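Local coordinates for protein Exo-beta-1,4-mannosidase (Rhizomucor miehei, PDB 4LYP) that hydrolyses β-D-mannosides from the non-reducing end as a secreted fungal family 5 glycoside hydrolase, with transglycosylation activity besides, at residues G65-A70 with M407-D412; M112-M117 with E125-G130; G121-G126 with K206-T211. One frame throughout, in Å; residues are numbered along the deposited sequence.

Contact 1 (G65-A70 with M407-D412); sequences GMNLGA and MVWLGD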
loop_
_atom_site.group_PDB
_atom_site.type_symbol
_atom_site.label_atom_id
_atom_site.label_comp_id
_atom_site.label_asym_id
_atom_site.label_seq_id
_atom_site.Cartn_x
_atom_site.Cartn_y
_atom_site.Cartn_z
ATOM N N GLY A 65 2.677 -8.835 -4.747
ATOM C CA GLY A 65 1.815 -9.804 -5.426
ATOM C C GLY A 65 2.135 -9.914 -6.898
ATOM O O GLY A 65 2.144 -11.016 -7.475
ATOM N N MET A 66 2.303 -8.771 -7.625
ATOM C CA MET A 66 2.545 -8.830 -9.057
ATOM C C MET A 66 3.798 -9.647 -9.341
ATOM O O MET A 66 3.822 -10.525 -10.223
ATOM C CB MET A 66 2.642 -7.412 -9.584
ATOM C CG MET A 66 3.301 -7.304 -10.977
ATOM S SD MET A 66 3.244 -5.629 -11.664
ATOM C CE MET A 66 4.341 -4.790 -10.525
ATOM N N ASN A 67 4.895 -9.403 -8.592
ATOM C CA ASN A 67 6.131 -10.133 -8.831
ATOM C C ASN A 67 6.052 -11.591 -8.462
ATOM O O ASN A 67 6.636 -12.436 -9.144
ATOM C CB ASN A 67 7.311 -9.499 -8.117
ATOM C CG ASN A 67 7.908 -8.340 -8.907
ATOM O OD1 ASN A 67 8.761 -8.615 -9.820
ATOM N ND2 ASN A 67 7.504 -7.173 -8.657
ATOM N N LEU A 68 5.294 -11.951 -7.429
ATOM C CA LEU A 68 5.111 -13.377 -7.094
ATOM C C LEU A 68 4.173 -14.075 -8.089
ATOM O O LEU A 68 4.337 -15.287 -8.337
ATOM C CB LEU A 68 4.586 -13.559 -5.668
ATOM C CG LEU A 68 5.617 -13.325 -4.571
ATOM C CD1 LEU A 68 4.938 -13.453 -3.247
ATOM C CD2 LEU A 68 6.792 -14.262 -4.670
ATOM N N GLY A 69 3.217 -13.357 -8.704
ATOM C CA GLY A 69 2.338 -13.960 -9.685
ATOM C C GLY A 69 2.997 -14.178 -11.036
ATOM O O GLY A 69 2.435 -14.886 -11.867
ATOM N N ALA A 70 4.160 -13.571 -11.248
ATOM C CA ALA A 70 4.854 -13.736 -12.541
ATOM C C ALA A 70 5.316 -15.200 -12.728
ATOM O O ALA A 70 5.461 -15.906 -11.758
ATOM C CB ALA A 70 6.048 -12.791 -12.517
ATOM N N MET A 407 16.012 -11.132 -5.140
ATOM C CA MET A 407 14.859 -10.753 -4.284
ATOM C C MET A 407 14.638 -11.787 -3.194
ATOM O O MET A 407 14.542 -12.989 -3.488
ATOM C CB MET A 407 13.605 -10.674 -5.159
ATOM C CG MET A 407 13.710 -9.644 -6.249
ATOM S SD MET A 407 13.579 -7.931 -5.692
ATOM C CE MET A 407 15.288 -7.382 -5.641
ATOM N N VAL A 408 14.484 -11.307 -1.972
ATOM C CA VAL A 408 13.922 -12.108 -0.860
ATOM C C VAL A 408 12.525 -11.565 -0.697
ATOM O O VAL A 408 12.281 -10.572 -0.005
ATOM C CB VAL A 408 14.752 -11.988 0.443
ATOM C CG1 VAL A 408 14.094 -12.832 1.559
ATOM C CG2 VAL A 408 16.173 -12.460 0.217
ATOM N N TRP A 409 11.563 -12.194 -1.403
ATOM C CA TRP A 409 10.195 -11.639 -1.432
ATOM C C TRP A 409 9.558 -11.901 -0.101
ATOM O O TRP A 409 9.580 -13.019 0.438
ATOM C CB TRP A 409 9.360 -12.282 -2.539
ATOM C CG TRP A 409 9.792 -11.845 -3.931
ATOM C CD1 TRP A 409 10.216 -12.646 -4.947
ATOM C CD2 TRP A 409 9.756 -10.495 -4.469
ATOM N NE1 TRP A 409 10.452 -11.923 -6.093
ATOM C CE2 TRP A 409 10.205 -10.568 -5.817
ATOM C CE3 TRP A 409 9.429 -9.237 -3.946
ATOM C CZ2 TRP A 409 10.319 -9.438 -6.634
ATOM C CZ3 TRP A 409 9.541 -8.144 -4.768
ATOM C CH2 TRP A 409 9.961 -8.234 -6.087
ATOM N N LEU A 410 8.924 -10.864 0.442
ATOM C CA LEU A 410 8.126 -10.916 1.695
ATOM C C LEU A 410 7.509 -9.516 1.803
ATOM O O LEU A 410 7.451 -8.786 0.811
ATOM C CB LEU A 410 8.932 -11.408 2.916
ATOM C CG LEU A 410 10.379 -11.017 3.004
ATOM C CD1 LEU A 410 10.605 -9.497 3.111
ATOM C CD2 LEU A 410 10.998 -11.756 4.172
ATOM N N GLY A 411 7.022 -9.122 2.991
ATOM C CA GLY A 411 6.264 -7.872 3.085
ATOM C C GLY A 411 7.133 -6.598 3.146
ATOM O O GLY A 411 6.546 -5.507 3.112
ATOM N N ASP A 412 8.443 -6.739 3.289
ATOM C CA ASP A 412 9.355 -5.615 3.396
ATOM C C ASP A 412 10.004 -5.340 2.060
ATOM O O ASP A 412 10.701 -6.232 1.531
ATOM C CB ASP A 412 10.416 -5.903 4.463
ATOM C CG ASP A 412 9.718 -6.290 5.759
ATOM O OD1 ASP A 412 9.133 -5.418 6.412
ATOM O OD2 ASP A 412 9.732 -7.508 6.105
#
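The indole of W409 lies against N67 and L68 above the seam where the TIM barrel closes. Helix 65-69 follows strand 53-61. Segment 407-412 belongs to the long loop after strand 386-394, which pairs in parallel with strand 53-61. The nearest pair of CA atoms, L68 CA and W409 CA, is 7.8 Å apart; the contact is made by side chains, and no hydrogen bond crosses it.

In W409 the first torsion (chi1 -71°) sets CG beside the backbone N and sends the ring toward the helix. Its CB meets L68 CD2 at 3.9 Å, the leucine and the tryptophan running antiparallel alongside one another. The same methyl remains next to the five-membered ring, 3.8 Å from W409 CD1, approaching at a slant. Farther out the partner changes. W409 CE2 begins to pass under N67, and CZ2 has N67 CB at 3.4 Å over one face, near the rim. At the tip, CH2 meets N67 CG at 3.5 Å. The amide of N67 is tilted only 25° from the indole plane, so it spreads along the six-membered ring as a flat group while the two side chains cross at about a right angle.

All three residues are buried. The backbone carbonyl of W409 accepts a hydrogen bond from R80 of helix 78-90, a helix that also meets L68 through R80, M81 and E84. E416, farther along the same loop, lines a guanidine pocket. On the face of the indole opposite N67 sits M407 CB, 3.4 Å above the plane and displaced toward the rim.

Contact 2 (M112-M117 with E125-G130); sequences MRPSMM and EGVFVG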
loop_
_atom_site.group_PDB
_atom_site.type_symbol
_atom_site.label_atom_id
_atom_site.label_comp_id
_atom_site.label_asym_id
_atom_site.label_seq_id
_atom_site.Cartn_x
_atom_site.Cartn_y
_atom_site.Cartn_z
ATOM N N MET A 112 12.449 -3.415 -6.561
ATOM C CA MET A 112 11.879 -4.625 -7.108
ATOM C C MET A 112 12.512 -4.968 -8.427
ATOM O O MET A 112 12.661 -4.117 -9.308
ATOM C CB MET A 112 10.401 -4.356 -7.367
ATOM C CG MET A 112 9.603 -4.118 -6.046
ATOM S SD MET A 112 8.099 -3.084 -6.228
ATOM C CE MET A 112 6.993 -4.116 -7.188
ATOM N N ARG A 113 12.855 -6.235 -8.601
ATOM C CA ARG A 113 13.479 -6.712 -9.819
ATOM C C ARG A 113 12.885 -8.093 -10.155
ATOM O O ARG A 113 12.750 -8.932 -9.257
ATOM C CB ARG A 113 15.024 -6.856 -9.636
ATOM C CG ARG A 113 15.767 -7.112 -10.944
ATOM C CD ARG A 113 17.232 -7.407 -10.748
ATOM N NE ARG A 113 17.959 -6.280 -10.204
ATOM C CZ ARG A 113 18.702 -6.179 -9.107
ATOM N NH1 ARG A 113 18.796 -7.211 -8.292
ATOM N NH2 ARG A 113 19.387 -5.030 -8.855
ATOM N N PRO A 114 12.603 -8.389 -11.419
ATOM C CA PRO A 114 12.665 -7.439 -12.531
ATOM C C PRO A 114 11.499 -6.412 -12.440
ATOM O O PRO A 114 10.412 -6.741 -11.898
ATOM C CB PRO A 114 12.528 -8.354 -13.787
ATOM C CG PRO A 114 11.700 -9.534 -13.278
ATOM C CD PRO A 114 12.052 -9.705 -11.827
ATOM N N SER A 115 11.741 -5.226 -12.975
ATOM C CA SER A 115 10.746 -4.182 -13.005
ATOM C C SER A 115 9.622 -4.494 -14.034
ATOM O O SER A 115 9.833 -5.163 -15.057
ATOM C CB SER A 115 11.398 -2.859 -13.343
ATOM O OG SER A 115 12.063 -2.869 -14.611
ATOM N N MET A 116 8.457 -3.933 -13.736
ATOM C CA MET A 116 7.344 -4.008 -14.692
ATOM C C MET A 116 7.614 -3.191 -15.984
ATOM O O MET A 116 7.237 -3.579 -17.068
ATOM C CB MET A 116 6.100 -3.486 -13.965
ATOM C CG MET A 116 4.798 -3.578 -14.689
ATOM S SD MET A 116 3.567 -2.620 -13.820
ATOM C CE MET A 116 2.071 -3.319 -14.544
ATOM N N MET A 117 8.235 -2.017 -15.754
ATOM C CA MET A 117 8.441 -1.043 -16.847
ATOM C C MET A 117 9.934 -0.648 -16.823
ATOM O O MET A 117 10.347 0.358 -16.239
ATOM C CB MET A 117 7.547 0.145 -16.689
ATOM C CG MET A 117 7.574 1.048 -17.904
ATOM S SD MET A 117 6.416 2.431 -17.915
ATOM C CE MET A 117 7.153 3.556 -16.743
ATOM N N GLU A 125 6.539 -8.163 -20.000
ATOM C CA GLU A 125 5.253 -8.830 -20.081
ATOM C C GLU A 125 5.157 -9.914 -19.046
ATOM O O GLU A 125 4.078 -10.187 -18.533
ATOM C CB GLU A 125 5.026 -9.358 -21.486
ATOM C CG GLU A 125 3.743 -10.133 -21.641
ATOM C CD GLU A 125 2.421 -9.318 -21.405
ATOM O OE1 GLU A 125 1.347 -9.986 -21.413
ATOM O OE2 GLU A 125 2.438 -8.099 -21.239
ATOM N N GLY A 126 6.256 -10.618 -18.718
ATOM C CA GLY A 126 6.205 -11.647 -17.674
ATOM C C GLY A 126 5.713 -10.998 -16.363
ATOM O O GLY A 126 4.896 -11.600 -15.585
ATOM N N VAL A 127 6.210 -9.844 -16.027
ATOM C CA VAL A 127 5.836 -9.219 -14.768
ATOM C C VAL A 127 4.357 -8.704 -14.883
ATOM O O VAL A 127 3.585 -8.883 -13.963
ATOM C CB VAL A 127 6.806 -8.047 -14.407
ATOM C CG1 VAL A 127 6.326 -7.307 -13.166
ATOM C CG2 VAL A 127 8.204 -8.601 -14.218
ATOM N N PHE A 128 3.976 -8.133 -16.003
ATOM C CA PHE A 128 2.607 -7.710 -16.184
ATOM C C PHE A 128 1.624 -8.839 -16.032
ATOM O O PHE A 128 0.555 -8.694 -15.422
ATOM C CB PHE A 128 2.479 -6.983 -17.533
ATOM C CG PHE A 128 1.577 -5.767 -17.534
ATOM C CD1 PHE A 128 0.401 -5.671 -16.767
ATOM C CD2 PHE A 128 1.981 -4.631 -18.323
ATOM C CE1 PHE A 128 -0.363 -4.495 -16.801
ATOM C CE2 PHE A 128 1.154 -3.514 -18.422
ATOM C CZ PHE A 128 0.029 -3.405 -17.635
ATOM N N VAL A 129 1.978 -10.004 -16.597
ATOM C CA VAL A 129 1.093 -11.171 -16.440
ATOM C C VAL A 129 0.960 -11.537 -14.959
ATOM O O VAL A 129 -0.086 -12.057 -14.550
ATOM C CB VAL A 129 1.623 -12.309 -17.361
ATOM C CG1 VAL A 129 0.990 -13.657 -16.957
ATOM C CG2 VAL A 129 1.369 -12.022 -18.811
ATOM N N GLY A 130 2.000 -11.299 -14.147
ATOM C CA GLY A 130 1.849 -11.552 -12.720
ATOM C C GLY A 130 0.734 -10.721 -12.116
ATOM O O GLY A 130 0.023 -11.174 -11.220
#
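A Met-aromatic contact between M116 and F128 joins the loop that follows the second barrel strand, 95-99, to the first turns of the helix after it, 125-140. It belongs to one βα unit of the TIM barrel. M116 has CG anti to the backbone N (chi1 -174°) and stays extended beyond it, which carries its methyl directly over the phenyl ring. M116 CE stands 3.5 Å from the centroid of the F128 ring and 11° off the normal, a CH-pi contact centred on the face. SD lies behind it on nearly the same normal, 5.1 Å from that F128 centroid, so the methyl makes the close approach and the sulfur stays more distant.

V127 uses both branches against the loop. Its CG1 packs on the backbone and root of M116, 3.8 Å from M116 CA. Its CG2 takes P114, which follows a cis peptide bond, touching both the ring carbon P114 CG, at 3.7 Å, and the carbonyl oxygen P114 O.

Around this apolar core, the S115 hydroxyl is hydrogen-bonded to D106, and R215 makes a cation-pi contact with F128. M66 of helix 65-69 packs on both M116 and V127 on one flank, while H208 and T211 of helix 197-213 touch M116 and F128 respectively, leaving the loop and the start of helix 125-140 wedged between those two helices.

Contact 3 (G121-G126 with K206-T211); sequences GKYNEG and KDHIYT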
loop_
_atom_site.group_PDB
_atom_site.type_symbol
_atom_site.label_atom_id
_atom_site.label_comp_id
_atom_site.label_asym_id
_atom_site.label_seq_id
_atom_site.Cartn_x
_atom_site.Cartn_y
_atom_site.Cartn_z
ATOM N N GLY A 121 7.350 3.217 -21.191
ATOM C CA GLY A 121 6.513 2.645 -22.228
ATOM C C GLY A 121 6.927 1.279 -22.708
ATOM O O GLY A 121 6.252 0.706 -23.573
ATOM N N LYS A 122 7.970 0.708 -22.105
ATOM C CA LYS A 122 8.437 -0.664 -22.500
ATOM C C LYS A 122 8.236 -1.553 -21.278
ATOM O O LYS A 122 8.751 -1.249 -20.202
ATOM C CB LYS A 122 9.905 -0.595 -22.901
ATOM C CG LYS A 122 10.069 0.181 -24.199
ATOM C CD LYS A 122 9.561 -0.635 -25.428
ATOM C CE LYS A 122 10.018 -0.088 -26.778
ATOM N NZ LYS A 122 11.076 -0.929 -27.430
ATOM N N TYR A 123 7.476 -2.591 -21.448
ATOM C CA TYR A 123 7.031 -3.399 -20.337
ATOM C C TYR A 123 7.665 -4.796 -20.368
ATOM O O TYR A 123 7.932 -5.376 -21.441
ATOM C CB TYR A 123 5.503 -3.545 -20.309
ATOM C CG TYR A 123 4.864 -2.258 -19.868
ATOM C CD1 TYR A 123 4.592 -2.025 -18.512
ATOM C CD2 TYR A 123 4.556 -1.218 -20.788
ATOM C CE1 TYR A 123 4.074 -0.829 -18.116
ATOM C CE2 TYR A 123 4.037 -0.007 -20.393
ATOM C CZ TYR A 123 3.784 0.192 -19.035
ATOM O OH TYR A 123 3.250 1.355 -18.609
ATOM N N ASN A 124 7.881 -5.349 -19.176
ATOM C CA ASN A 124 8.251 -6.756 -19.018
ATOM C C ASN A 124 6.939 -7.519 -18.918
ATOM O O ASN A 124 6.252 -7.481 -17.894
ATOM C CB ASN A 124 9.094 -6.915 -17.736
ATOM C CG ASN A 124 9.617 -8.282 -17.573
ATOM O OD1 ASN A 124 8.887 -9.272 -17.864
ATOM N ND2 ASN A 124 10.852 -8.428 -17.061
ATOM N N GLU A 125 6.539 -8.163 -20.000
ATOM C CA GLU A 125 5.253 -8.830 -20.081
ATOM C C GLU A 125 5.157 -9.914 -19.046
ATOM O O GLU A 125 4.078 -10.187 -18.533
ATOM C CB GLU A 125 5.026 -9.358 -21.486
ATOM C CG GLU A 125 3.743 -10.133 -21.641
ATOM C CD GLU A 125 2.421 -9.318 -21.405
ATOM O OE1 GLU A 125 1.347 -9.986 -21.413
ATOM O OE2 GLU A 125 2.438 -8.099 -21.239
ATOM N N GLY A 126 6.256 -10.618 -18.718
ATOM C CA GLY A 126 6.205 -11.647 -17.674
ATOM C C GLY A 126 5.713 -10.998 -16.363
ATOM O O GLY A 126 4.896 -11.600 -15.585
ATOM N N LYS A 206 1.428 9.402 -16.850
ATOM C CA LYS A 206 0.122 9.220 -17.469
ATOM C C LYS A 206 0.147 8.078 -18.488
ATOM O O LYS A 206 -0.870 7.370 -18.606
ATOM C CB LYS A 206 -0.361 10.542 -18.075
ATOM C CG LYS A 206 -0.763 11.572 -17.013
ATOM C CD LYS A 206 -1.091 12.918 -17.698
ATOM C CE LYS A 206 -1.508 13.951 -16.700
ATOM N NZ LYS A 206 -1.761 15.228 -17.427
ATOM N N ASP A 207 1.216 7.956 -19.243
ATOM C CA ASP A 207 1.302 6.858 -20.163
ATOM C C ASP A 207 1.220 5.521 -19.433
ATOM O O ASP A 207 0.568 4.563 -19.910
ATOM C CB ASP A 207 2.626 6.888 -20.966
ATOM C CG ASP A 207 2.719 8.040 -21.932
ATOM O OD1 ASP A 207 1.696 8.648 -22.299
ATOM O OD2 ASP A 207 3.853 8.321 -22.399
ATOM N N HIS A 208 1.896 5.403 -18.282
ATOM C CA HIS A 208 1.776 4.174 -17.497
ATOM C C HIS A 208 0.368 3.957 -16.973
ATOM O O HIS A 208 -0.168 2.841 -17.025
ATOM C CB HIS A 208 2.802 4.180 -16.350
ATOM C CG HIS A 208 2.677 2.987 -15.489
ATOM N ND1 HIS A 208 2.924 1.726 -15.980
ATOM C CD2 HIS A 208 2.197 2.837 -14.169
ATOM C CE1 HIS A 208 2.666 0.853 -14.993
ATOM N NE2 HIS A 208 2.235 1.520 -13.884
ATOM N N ILE A 209 -0.269 5.048 -16.431
ATOM C CA ILE A 209 -1.607 4.917 -15.929
ATOM C C ILE A 209 -2.553 4.441 -16.997
ATOM O O ILE A 209 -3.358 3.496 -16.776
ATOM C CB ILE A 209 -2.105 6.263 -15.323
ATOM C CG1 ILE A 209 -1.235 6.655 -14.129
ATOM C CG2 ILE A 209 -3.559 6.195 -14.987
ATOM C CD1 ILE A 209 -1.516 8.070 -13.632
ATOM N N TYR A 210 -2.453 4.995 -18.217
ATOM C CA TYR A 210 -3.308 4.565 -19.309
ATOM C C TYR A 210 -3.083 3.094 -19.590
ATOM O O TYR A 210 -4.056 2.343 -19.820
ATOM C CB TYR A 210 -2.960 5.415 -20.569
ATOM C CG TYR A 210 -3.767 4.977 -21.778
ATOM C CD1 TYR A 210 -3.341 3.915 -22.590
ATOM C CD2 TYR A 210 -4.995 5.563 -22.073
ATOM C CE1 TYR A 210 -4.129 3.488 -23.670
ATOM C CE2 TYR A 210 -5.772 5.142 -23.131
ATOM C CZ TYR A 210 -5.352 4.085 -23.872
ATOM O OH TYR A 210 -6.159 3.723 -24.934
ATOM N N THR A 211 -1.809 2.668 -19.591
ATOM C CA THR A 211 -1.498 1.295 -19.977
ATOM C C THR A 211 -2.099 0.335 -18.929
ATOM O O THR A 211 -2.676 -0.689 -19.307
ATOM C CB THR A 211 0.004 1.115 -20.040
ATOM O OG1 THR A 211 0.536 1.943 -21.069
ATOM C CG2 THR A 211 0.352 -0.336 -20.374
#
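Y123 lies in an extended strip of backbone just before helix 125-140, whereas H208 and T211 stand one turn apart on helix 197-213, which has already begun before K206 and runs on past T211. The two elements belong to different β-to-α connections of the TIM barrel: 121-126 ends the connection after strand 95-99, and helix 197-213 lies in the long connection between strands 144-148 and 230-234. N124, next to Y123, occupies the N-cap position, and its OD1 accepts from V127 N.

One tyrosine side chain spans the gap. Y123 OH and H208 ND1 are hydrogen-bonded at 2.7 Å, the imidazole nitrogen lying at the edge of the phenol, near its plane. The ring planes are inclined by 21° and the rings meet rim to rim, their centroids 5.7 Å apart, so neither stacks on the other. H208 reaches this place with CG anti to its backbone N (chi1 177°), and its other nitrogen, NE2, is hydrogen-bonded to A100 O, just past strand 95-99. Hydrogen bonds at both ring nitrogens therefore fix the rotation of the imidazole and tie the helix both to the loop and to the top of the barrel.

The T211 side chain points back at the tyrosine. Its CG2 touches the phenol at Y123 CE2, 3.7 Å away, and its CB lies 3.6 Å from Y123 OH. The threonine hydroxyl is engaged within its own helix: T211 OG1 donates to D207 O at 2.9 Å. That carbonyl also takes the ordinary helical bond from T211 N, and the two donors reach it from opposite faces of its plane, OG1 being tilted 28° from that plane.

In the fold
Contacts 1 and 2 are buried and make no hydrogen bond between their segments; contact 2 is apolar, whereas contact 1 also lays an amide on an indole. Contact 3, its centre about 20 Å from the chain's centre against about 14 Å for contact 1, is only partly buried and relies on a polar bond. Contacts 2 and 3 share E125 and G126 at the start of helix 125-140, with centres about 10 Å apart, and M116 O probably accepts from N124 N between them. Contact 1 adjoins contact 2 through packing: M66 CG lies 3.4 Å from V127 O. Both later contacts are nested within the chain loop that contact 1 closes.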